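Local coordinates for UPF0147 protein MMP1188 (Methanococcus maripaludis S2, PDB 2QZG), which is of unknown function but belongs to the UPF0147 family of archaeal proteins and folds as a small all-helical bundle, at residues 29-43 with 64-78. Residues are numbered along the deposited sequence; the frame is centred on the assembly and turned at random.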
loop_
_atom_site.group_PDB
_atom_site.type_symbol
_atom_site.label_atom_id
_atom_site.label_comp_id
_atom_site.label_asym_id
_atom_site.label_seq_id
_atom_site.Cartn_x
_atom_site.Cartn_y
_atom_site.Cartn_z
ATOM N N ASP C 29 2.405 -5.358 17.625
ATOM C CA ASP C 29 3.591 -6.120 17.235
ATOM C C ASP C 29 4.711 -5.937 18.259
ATOM O O ASP C 29 5.313 -4.874 18.355
ATOM C CB ASP C 29 4.036 -5.699 15.821
ATOM C CG ASP C 29 5.202 -6.508 15.291
ATOM O OD1 ASP C 29 5.903 -7.220 16.059
ATOM O OD2 ASP C 29 5.436 -6.412 14.074
ATOM N N THR C 30 4.986 -6.991 19.020
ATOM C CA THR C 30 5.929 -6.937 20.147
ATOM C C THR C 30 7.413 -6.849 19.743
ATOM O O THR C 30 8.272 -6.550 20.584
ATOM C CB THR C 30 5.748 -8.151 21.080
ATOM O OG1 THR C 30 6.008 -9.353 20.347
ATOM C CG2 THR C 30 4.324 -8.196 21.676
ATOM N N THR C 31 7.714 -7.120 18.474
ATOM C CA THR C 31 9.091 -7.042 17.970
ATOM C C THR C 31 9.486 -5.610 17.610
ATOM O O THR C 31 10.590 -5.365 17.112
ATOM C CB THR C 31 9.296 -7.919 16.717
ATOM O OG1 THR C 31 8.406 -7.489 15.680
ATOM C CG2 THR C 31 9.064 -9.396 17.023
ATOM N N VAL C 32 8.581 -4.667 17.850
ATOM C CA VAL C 32 8.796 -3.280 17.450
ATOM C C VAL C 32 9.068 -2.418 18.685
ATOM O O VAL C 32 8.398 -2.586 19.712
ATOM C CB VAL C 32 7.596 -2.733 16.592
ATOM C CG1 VAL C 32 7.895 -1.350 16.040
ATOM C CG2 VAL C 32 7.330 -3.666 15.429
ATOM N N PRO C 33 10.094 -1.536 18.617
ATOM C CA PRO C 33 10.304 -0.574 19.703
ATOM C C PRO C 33 9.001 0.127 20.115
ATOM O O PRO C 33 8.169 0.484 19.267
ATOM C CB PRO C 33 11.287 0.422 19.094
ATOM C CG PRO C 33 12.088 -0.397 18.135
ATOM C CD PRO C 33 11.127 -1.415 17.569
ATOM N N ARG C 34 8.832 0.315 21.411
ATOM C CA ARG C 34 7.619 0.899 21.938
ATOM C C ARG C 34 7.336 2.285 21.358
ATOM O O ARG C 34 6.184 2.629 21.159
ATOM C CB ARG C 34 7.634 0.895 23.481
ATOM C CG ARG C 34 7.587 -0.516 24.030
ATOM C CD ARG C 34 7.317 -0.583 25.484
ATOM N NE ARG C 34 5.890 -0.599 25.777
ATOM C CZ ARG C 34 5.188 -1.697 26.030
ATOM N NH1 ARG C 34 5.772 -2.894 26.034
ATOM N NH2 ARG C 34 3.894 -1.585 26.270
ATOM N N ASN C 35 8.372 3.065 21.066
ATOM C CA ASN C 35 8.165 4.394 20.488
ATOM C C ASN C 35 7.569 4.369 19.062
ATOM O O ASN C 35 6.845 5.274 18.667
ATOM C CB ASN C 35 9.448 5.225 20.532
ATOM C CG ASN C 35 10.500 4.730 19.564
ATOM O OD1 ASN C 35 10.876 3.556 19.586
ATOM N ND2 ASN C 35 10.982 5.627 18.702
ATOM N N ILE C 36 7.856 3.312 18.317
ATOM C CA ILE C 36 7.382 3.183 16.941
ATOM C C ILE C 36 5.948 2.640 16.930
ATOM O O ILE C 36 5.113 3.076 16.131
ATOM C CB ILE C 36 8.327 2.306 16.089
ATOM C CG1 ILE C 36 9.672 3.004 15.909
ATOM C CG2 ILE C 36 7.706 1.994 14.721
ATOM C CD1 ILE C 36 10.839 2.057 15.625
ATOM N N ARG C 37 5.695 1.666 17.786
ATOM C CA ARG C 37 4.351 1.212 18.110
ATOM C C ARG C 37 3.431 2.355 18.603
ATOM O O ARG C 37 2.249 2.402 18.242
ATOM C CB ARG C 37 4.431 0.119 19.179
ATOM C CG ARG C 37 5.204 -1.140 18.760
ATOM C CD ARG C 37 5.428 -2.090 19.965
ATOM N NE ARG C 37 4.164 -2.605 20.477
ATOM C CZ ARG C 37 4.008 -3.368 21.558
ATOM N NH1 ARG C 37 5.040 -3.743 22.311
ATOM N NH2 ARG C 37 2.790 -3.757 21.886
ATOM N N ALA C 38 3.955 3.239 19.463
ATOM C CA ALA C 38 3.185 4.412 19.918
ATOM C C ALA C 38 2.907 5.388 18.768
ATOM O O ALA C 38 1.796 5.918 18.660
ATOM C CB ALA C 38 3.873 5.118 21.078
ATOM N N ALA C 39 3.901 5.592 17.898
ATOM C CA ALA C 39 3.742 6.414 16.693
ATOM C C ALA C 39 2.642 5.897 15.759
ATOM O O ALA C 39 1.899 6.689 15.166
ATOM C CB ALA C 39 5.056 6.537 15.932
ATOM N N ALA C 40 2.546 4.580 15.636
ATOM C CA ALA C 40 1.521 3.957 14.812
ATOM C C ALA C 40 0.120 4.072 15.457
ATOM O O ALA C 40 -0.909 4.083 14.772
ATOM C CB ALA C 40 1.878 2.511 14.548
ATOM N N ASP C 41 0.084 4.173 16.776
ATOM C CA ASP C 41 -1.190 4.393 17.453
ATOM C C ASP C 41 -1.600 5.856 17.337
ATOM O O ASP C 41 -2.769 6.179 17.093
ATOM C CB ASP C 41 -1.131 3.917 18.894
ATOM C CG ASP C 41 -2.450 3.353 19.342
ATOM O OD1 ASP C 41 -3.168 2.814 18.465
ATOM O OD2 ASP C 41 -2.791 3.471 20.541
ATOM N N ASN C 42 -0.606 6.729 17.441
ATOM C CA ASN C 42 -0.797 8.156 17.229
ATOM C C ASN C 42 -1.360 8.467 15.846
ATOM O O ASN C 42 -2.286 9.282 15.690
ATOM C CB ASN C 42 0.524 8.879 17.468
ATOM C CG ASN C 42 0.955 8.831 18.930
ATOM O OD1 ASN C 42 0.153 8.517 19.812
ATOM N ND2 ASN C 42 2.217 9.139 19.188
ATOM N N ALA C 43 -0.805 7.796 14.840
ATOM C CA ALA C 43 -1.254 7.958 13.456
ATOM C C ALA C 43 -2.692 7.465 13.301
ATOM O O ALA C 43 -3.537 8.122 12.665
ATOM C CB ALA C 43 -0.332 7.194 12.528
ATOM N N TYR C 64 3.149 11.645 11.603
ATOM C CA TYR C 64 3.572 10.744 12.691
ATOM C C TYR C 64 4.498 9.638 12.194
ATOM O O TYR C 64 5.508 9.344 12.811
ATOM C CB TYR C 64 2.369 10.105 13.398
ATOM C CG TYR C 64 1.735 10.978 14.456
ATOM C CD1 TYR C 64 2.429 11.313 15.628
ATOM C CD2 TYR C 64 0.441 11.476 14.292
ATOM C CE1 TYR C 64 1.839 12.128 16.616
ATOM C CE2 TYR C 64 -0.154 12.295 15.272
ATOM C CZ TYR C 64 0.551 12.614 16.426
ATOM O OH TYR C 64 -0.037 13.419 17.388
ATOM N N LEU C 65 4.140 9.044 11.064
ATOM C CA LEU C 65 4.881 7.919 10.506
ATOM C C LEU C 65 6.182 8.359 9.858
ATOM O O LEU C 65 7.205 7.681 10.003
ATOM C CB LEU C 65 4.000 7.146 9.512
ATOM C CG LEU C 65 2.815 6.434 10.178
ATOM C CD1 LEU C 65 1.874 5.868 9.119
ATOM C CD2 LEU C 65 3.276 5.340 11.169
ATOM N N ASP C 66 6.154 9.498 9.164
ATOM C CA ASP C 66 7.375 10.056 8.542
ATOM C C ASP C 66 8.392 10.485 9.590
ATOM O O ASP C 66 9.585 10.312 9.396
ATOM C CB ASP C 66 7.055 11.250 7.643
ATOM C CG ASP C 66 6.536 10.844 6.283
ATOM O OD1 ASP C 66 6.424 9.630 5.985
ATOM O OD2 ASP C 66 6.237 11.759 5.486
ATOM N N ASP C 67 7.913 11.053 10.696
ATOM C CA ASP C 67 8.785 11.467 11.797
ATOM C C ASP C 67 9.494 10.276 12.437
ATOM O O ASP C 67 10.640 10.385 12.861
ATOM C CB ASP C 67 7.988 12.217 12.879
ATOM C CG ASP C 67 7.535 13.610 12.437
ATOM O OD1 ASP C 67 7.615 13.948 11.217
ATOM O OD2 ASP C 67 7.080 14.364 13.332
ATOM N N ILE C 68 8.799 9.148 12.524
ATOM C CA ILE C 68 9.337 7.957 13.187
ATOM C C ILE C 68 10.173 7.104 12.227
ATOM O O ILE C 68 10.879 6.191 12.648
ATOM C CB ILE C 68 8.207 7.127 13.875
ATOM C CG1 ILE C 68 8.737 6.411 15.118
ATOM C CG2 ILE C 68 7.522 6.167 12.894
ATOM C CD1 ILE C 68 8.802 7.286 16.364
ATOM N N SER C 69 10.101 7.437 10.940
ATOM C CA SER C 69 10.795 6.717 9.875
ATOM C C SER C 69 12.291 6.925 9.940
ATOM O O SER C 69 13.051 6.125 9.401
ATOM C CB SER C 69 10.283 7.176 8.501
ATOM O OG SER C 69 10.941 8.372 8.074
ATOM N N GLU C 70 12.701 8.007 10.594
ATOM C CA GLU C 70 14.109 8.360 10.705
ATOM C C GLU C 70 14.756 7.708 11.941
ATOM O O GLU C 70 15.938 7.918 12.228
ATOM C CB GLU C 70 14.268 9.883 10.723
ATOM C CG GLU C 70 15.538 10.394 10.020
ATOM C CD GLU C 70 15.436 10.363 8.498
ATOM O OE1 GLU C 70 14.305 10.445 7.959
ATOM O OE2 GLU C 70 16.491 10.261 7.838
ATOM N N ASP C 71 13.954 6.912 12.652
ATOM C CA ASP C 71 14.404 6.130 13.803
ATOM C C ASP C 71 15.345 5.020 13.321
ATOM O O ASP C 71 14.958 4.197 12.491
ATOM C CB ASP C 71 13.196 5.526 14.530
ATOM C CG ASP C 71 13.463 5.253 15.997
ATOM O OD1 ASP C 71 13.966 4.156 16.322
ATOM O OD2 ASP C 71 13.142 6.129 16.830
ATOM N N PRO C 72 16.580 4.988 13.848
ATOM C CA PRO C 72 17.545 3.985 13.382
ATOM C C PRO C 72 17.216 2.550 13.825
ATOM O O PRO C 72 17.749 1.592 13.238
ATOM C CB PRO C 72 18.869 4.454 14.000
ATOM C CG PRO C 72 18.475 5.211 15.216
ATOM C CD PRO C 72 17.148 5.865 14.890
ATOM N N ASN C 73 16.355 2.414 14.841
ATOM C CA ASN C 73 16.008 1.105 15.407
ATOM C C ASN C 73 14.846 0.394 14.729
ATOM O O ASN C 73 14.412 -0.678 15.155
ATOM C CB ASN C 73 15.740 1.217 16.908
ATOM C CG ASN C 73 16.879 0.652 17.743
ATOM O OD1 ASN C 73 18.024 0.581 17.290
ATOM N ND2 ASN C 73 16.563 0.223 18.957
HETATM N N MSE C 74 14.341 0.972 13.659
HETATM C CA MSE C 74 13.174 0.365 13.057
HETATM C C MSE C 74 13.427 -0.901 12.248
HETATM O O MSE C 74 14.321 -0.928 11.392
HETATM C CB MSE C 74 12.407 1.352 12.238
HETATM C CG MSE C 74 10.980 0.909 12.194
HETATM SE SE MSE C 74 10.213 1.792 10.808
HETATM C CE MSE C 74 9.822 3.473 11.707
ATOM N N PRO C 75 12.631 -1.951 12.525
ATOM C CA PRO C 75 12.787 -3.249 11.877
ATOM C C PRO C 75 12.404 -3.176 10.413
ATOM O O PRO C 75 11.524 -2.398 10.050
ATOM C CB PRO C 75 11.796 -4.147 12.623
ATOM C CG PRO C 75 11.419 -3.386 13.897
ATOM C CD PRO C 75 11.531 -1.952 13.514
ATOM N N ILE C 76 13.070 -3.983 9.589
ATOM C CA ILE C 76 12.816 -4.022 8.144
ATOM C C ILE C 76 11.331 -4.245 7.831
ATOM O O ILE C 76 10.740 -3.475 7.058
ATOM C CB ILE C 76 13.726 -5.061 7.409
ATOM C CG1 ILE C 76 15.194 -4.655 7.554
ATOM C CG2 ILE C 76 13.318 -5.183 5.933
ATOM C CD1 ILE C 76 16.228 -5.565 6.844
ATOM N N HIS C 77 10.726 -5.258 8.470
ATOM C CA HIS C 77 9.333 -5.619 8.219
ATOM C C HIS C 77 8.380 -4.463 8.508
ATOM O O HIS C 77 7.457 -4.193 7.741
ATOM C CB HIS C 77 8.931 -6.910 8.965
ATOM C CG HIS C 77 8.660 -6.736 10.432
ATOM N ND1 HIS C 77 9.664 -6.603 11.364
ATOM C CD2 HIS C 77 7.496 -6.715 11.133
ATOM C CE1 HIS C 77 9.135 -6.484 12.571
ATOM N NE2 HIS C 77 7.823 -6.561 12.462
ATOM N N THR C 78 8.620 -3.770 9.611
ATOM C CA THR C 78 7.836 -2.608 9.948
ATOM C C THR C 78 7.997 -1.496 8.910
ATOM O O THR C 78 7.023 -0.864 8.529
ATOM C CB THR C 78 8.201 -2.109 11.337
ATOM O OG1 THR C 78 8.254 -3.234 12.221
ATOM C CG2 THR C 78 7.139 -1.124 11.851
HETATM O O HOH W 1 5.728 -3.825 12.690
#
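His77 donates from NE2 to Asp29 OD2 at 2.9 Å, the acceptor lying almost in the imidazole plane and the bond arriving on the syn side of the carboxylate oxygen, with carboxylate and ring turned 44° apart. The other oxygen, Asp29 OD1, accepts from the backbone N of Thr31, closing an Asx turn, with the Thr31 hydroxyl also close to it, while a water joins Asp29 OD2 to Thr78 OG1. Replacing Asp29 with an alanine is likely to leave His77 NE2 and this water without their acceptor, and the imidazole freer to turn. Asn35 carries the second bond: with CG between its backbone N and carbonyl carbon (chi1 71°), ND2 reaches Asp71 OD2 at 2.9 Å, from above the carboxylate plane.

The segments 34-43 and 64-68 of helices 34-46 and 54-68 run nearly antiparallel (161°), their axes 9.1 Å apart at closest, in a bundle of four helices. The connections before helices 34-46 and 76-90 meet at one end of the bundle, with Pro33 and Pro75 at the N-cap positions; Pro33 CD lies 4.1 Å from Pro75 CD.

Apolar contacts fill the middle. Along one branch of Ile36, CG1 lies 3.6 Å from Ile68 CG1 and CD1, the next atom, 3.6 Å from CG of the selenomethionine Met74. Ala39 CB lies against the same Ile68 branch, and Ala43 CB meets Leu65 CG, whose side chain also touches helix 76-90.

Farther along, the Tyr64 ring takes a CH-pi contact from Asn42, whose CB sits over the ring centre, 3.6 Å from the centroid.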